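PDB 4OUA: latent form of PPO4 Tyrosinase from Agaricus bisporus var. bisporus H97, which uses a pair of copper ions to hydroxylate monophenols to o-diphenols and oxidise these to o-quinones, the first step of melanin synthesis. Local coordinates for residues T215-Y220 with Y377-S382. Sequence-based numbering, arbitrary orientation.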
ATOM      1  N   THR B 215       9.408   5.384  -4.253  1.00 35.83           N
ATOM      2  CA  THR B 215       8.576   4.719  -3.260  1.00 38.33           C
ATOM      3  C   THR B 215       9.074   5.025  -1.850  1.00 31.75           C
ATOM      4  O   THR B 215       8.297   5.061  -0.896  1.00 27.95           O
ATOM      5  CB  THR B 215       8.551   3.194  -3.481  1.00 33.91           C
ATOM      6  OG1 THR B 215       8.135   2.912  -4.823  1.00 36.76           O
ATOM      7  CG2 THR B 215       7.594   2.524  -2.511  1.00 31.77           C
ATOM      8  N   ARG B 216      10.378   5.255  -1.735  1.00 29.65           N
ATOM      9  CA  ARG B 216      10.994   5.571  -0.455  1.00 32.64           C
ATOM     10  C   ARG B 216      10.575   6.959   0.022  1.00 36.48           C
ATOM     11  O   ARG B 216      10.203   7.137   1.182  1.00 42.39           O
ATOM     12  CB  ARG B 216      12.517   5.480  -0.562  1.00 41.74           C
ATOM     13  CG  ARG B 216      13.250   5.461   0.773  1.00 35.07           C
ATOM     14  CD  ARG B 216      14.739   5.227   0.561  1.00 35.72           C
ATOM     15  NE  ARG B 216      15.436   4.897   1.800  1.00 41.35           N
ATOM     16  CZ  ARG B 216      16.112   5.775   2.534  1.00 47.13           C
ATOM     17  NH1 ARG B 216      16.185   7.043   2.151  1.00 47.54           N
ATOM     18  NH2 ARG B 216      16.716   5.385   3.647  1.00 43.95           N
ATOM     19  N   GLU B 217      10.636   7.939  -0.875  1.00 33.88           N
ATOM     20  CA  GLU B 217      10.224   9.299  -0.542  1.00 32.95           C
ATOM     21  C   GLU B 217       8.735   9.355  -0.228  1.00 31.62           C
ATOM     22  O   GLU B 217       8.329   9.949   0.769  1.00 34.27           O
ATOM     23  CB  GLU B 217      10.549  10.271  -1.679  1.00 33.62           C
ATOM     24  CG  GLU B 217      11.938  10.886  -1.604  1.00 35.79           C
ATOM     25  CD  GLU B 217      11.987  12.285  -2.195  1.00 48.86           C
ATOM     26  OE1 GLU B 217      12.290  12.418  -3.399  1.00 49.18           O
ATOM     27  OE2 GLU B 217      11.719  13.255  -1.450  1.00 52.66           O
ATOM     28  N   LYS B 218       7.928   8.735  -1.085  1.00 29.44           N
ATOM     29  CA  LYS B 218       6.482   8.710  -0.896  1.00 34.13           C
ATOM     30  C   LYS B 218       6.102   8.133   0.464  1.00 38.50           C
ATOM     31  O   LYS B 218       5.210   8.647   1.138  1.00 36.40           O
ATOM     32  CB  LYS B 218       5.804   7.903  -2.006  1.00 29.16           C
ATOM     33  CG  LYS B 218       5.731   8.609  -3.351  1.00 35.09           C
ATOM     34  CD  LYS B 218       4.774   7.884  -4.287  1.00 31.65           C
ATOM     35  CE  LYS B 218       4.568   8.643  -5.584  1.00 32.20           C
ATOM     36  NZ  LYS B 218       3.479   8.040  -6.403  1.00 34.27           N
ATOM     37  N   THR B 219       6.789   7.068   0.861  1.00 36.95           N
ATOM     38  CA  THR B 219       6.504   6.398   2.123  1.00 30.92           C
ATOM     39  C   THR B 219       6.881   7.267   3.319  1.00 35.52           C
ATOM     40  O   THR B 219       6.154   7.319   4.313  1.00 39.76           O
ATOM     41  CB  THR B 219       7.244   5.055   2.219  1.00 32.02           C
ATOM     42  OG1 THR B 219       6.762   4.173   1.199  1.00 35.76           O
ATOM     43  CG2 THR B 219       7.017   4.416   3.580  1.00 30.27           C
ATOM     44  N   TYR B 220       8.018   7.947   3.221  1.00 33.63           N
ATOM     45  CA  TYR B 220       8.479   8.818   4.295  1.00 34.73           C
ATOM     46  C   TYR B 220       7.516   9.979   4.525  1.00 36.99           C
ATOM     47  O   TYR B 220       7.001  10.158   5.629  1.00 43.58           O
ATOM     48  CB  TYR B 220       9.879   9.354   3.989  1.00 39.14           C
ATOM     49  CG  TYR B 220      10.422  10.285   5.049  1.00 37.38           C
ATOM     50  CD1 TYR B 220      11.038   9.786   6.189  1.00 35.15           C
ATOM     51  CD2 TYR B 220      10.322  11.662   4.909  1.00 39.47           C
ATOM     52  CE1 TYR B 220      11.537  10.631   7.161  1.00 39.15           C
ATOM     53  CE2 TYR B 220      10.819  12.518   5.876  1.00 43.35           C
ATOM     54  CZ  TYR B 220      11.426  11.996   6.999  1.00 39.50           C
ATOM     55  OH  TYR B 220      11.920  12.840   7.964  1.00 38.44           O
ATOM     56  N   TYR B 377      13.827   5.532   6.471  1.00 41.76           N
ATOM     57  CA  TYR B 377      13.322   5.967   5.174  1.00 37.71           C
ATOM     58  C   TYR B 377      13.778   7.374   4.787  1.00 38.96           C
ATOM     59  O   TYR B 377      13.504   7.835   3.679  1.00 39.74           O
ATOM     60  CB  TYR B 377      11.792   5.912   5.165  1.00 42.21           C
ATOM     61  CG  TYR B 377      11.213   4.584   5.593  1.00 42.18           C
ATOM     62  CD1 TYR B 377      11.177   3.506   4.719  1.00 40.15           C
ATOM     63  CD2 TYR B 377      10.687   4.411   6.866  1.00 43.07           C
ATOM     64  CE1 TYR B 377      10.645   2.292   5.104  1.00 39.60           C
ATOM     65  CE2 TYR B 377      10.150   3.200   7.259  1.00 39.52           C
ATOM     66  CZ  TYR B 377      10.133   2.144   6.374  1.00 39.93           C
ATOM     67  OH  TYR B 377       9.603   0.932   6.757  1.00 41.80           O
ATOM     68  N   GLY B 378      14.468   8.051   5.697  1.00 43.76           N
ATOM     69  CA  GLY B 378      14.834   9.443   5.492  1.00 43.05           C
ATOM     70  C   GLY B 378      15.949   9.674   4.488  1.00 46.06           C
ATOM     71  O   GLY B 378      16.529   8.730   3.953  1.00 48.01           O
ATOM     72  N   ILE B 379      16.242  10.945   4.230  1.00 45.37           N
ATOM     73  CA  ILE B 379      17.338  11.321   3.346  1.00 45.09           C
ATOM     74  C   ILE B 379      18.613  11.559   4.150  1.00 52.80           C
ATOM     75  O   ILE B 379      18.625  12.348   5.095  1.00 55.60           O
ATOM     76  CB  ILE B 379      17.004  12.587   2.535  1.00 42.65           C
ATOM     77  CG1 ILE B 379      15.772  12.348   1.660  1.00 46.69           C
ATOM     78  CG2 ILE B 379      18.192  13.005   1.681  1.00 48.09           C
ATOM     79  CD1 ILE B 379      15.375  13.545   0.824  1.00 49.08           C
ATOM     80  N   LYS B 380      19.685  10.869   3.773  1.00 59.24           N
ATOM     81  CA  LYS B 380      20.953  10.975   4.486  1.00 60.84           C
ATOM     82  C   LYS B 380      21.808  12.120   3.954  1.00 65.52           C
ATOM     83  O   LYS B 380      21.730  12.471   2.776  1.00 65.56           O
ATOM     84  CB  LYS B 380      21.728   9.658   4.391  1.00 45.32           C
ATOM     85  N   LYS B 381      22.626  12.698   4.828  1.00 62.21           N
ATOM     86  CA  LYS B 381      23.558  13.744   4.426  1.00 66.08           C
ATOM     87  C   LYS B 381      24.618  13.169   3.493  1.00 68.51           C
ATOM     88  O   LYS B 381      24.691  11.955   3.298  1.00 70.83           O
ATOM     89  CB  LYS B 381      24.217  14.385   5.650  1.00 58.40           C
ATOM     90  CG  LYS B 381      25.010  13.411   6.507  1.00 59.82           C
ATOM     91  CD  LYS B 381      25.719  14.118   7.651  1.00 69.93           C
ATOM     92  CE  LYS B 381      26.554  13.138   8.467  1.00 80.18           C
ATOM     93  NZ  LYS B 381      27.284  13.803   9.584  1.00 72.77           N
ATOM     94  N   SER B 382      25.439  14.040   2.915  1.00 63.98           N
ATOM     95  CA  SER B 382      26.505  13.599   2.024  1.00 63.87           C
ATOM     96  C   SER B 382      27.806  13.379   2.792  1.00 75.60           C
ATOM     97  O   SER B 382      28.039  14.005   3.828  1.00 75.26           O
ATOM     98  CB  SER B 382      26.718  14.612   0.898  1.00 69.94           C
ATOM     99  OG  SER B 382      27.680  14.143  -0.031  1.00 87.13           O
TER
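The loop leaving helix 364-376 of this latent tyrosinase lies against helix 212-224 of the central di-copper domain, with Y377 and G378 running between the side chains of R216 and Y220, one helical turn apart. R216 stretches out from the helix, CG anti to its own N (chi1 -166°) and the chain extended on to NE, which carries the guanidinium over the loop backbone. There NH1 donates to G378 O, which lies at the guanidinium's edge near its plane, with a bent N-H...O angle of 142°; the modelled 2.5 Å between them is unusually short and doubtful in its exact value at this resolution. The carbonyl of Y377 sits over one face of the same guanidinium, its O 3.2 Å from NH1 but too poorly angled to bond. An alanine in place of R216 would probably leave G378 O without this donor and uncover the Y377-G378 peptide on that side. Y220 packs along the same backbone, its CD1 3.9 Å from G378 CA and 4.1 Å from Y377 CB, while its hydroxyl is hydrogen-bonded to D374 on helix 364-376, so one tyrosine touches both that helix and the loop after it. The hydroxyl of Y377 is hydrogen-bonded to R287 and D132. T219, whose side chain lies about 9 Å from that of the copper ligand H250, donates a hydrogen bond from OG1 to T215 O at 2.7 Å and holds its methyl CG2 over one face of the Y377 ring, 4.4 Å from CD1.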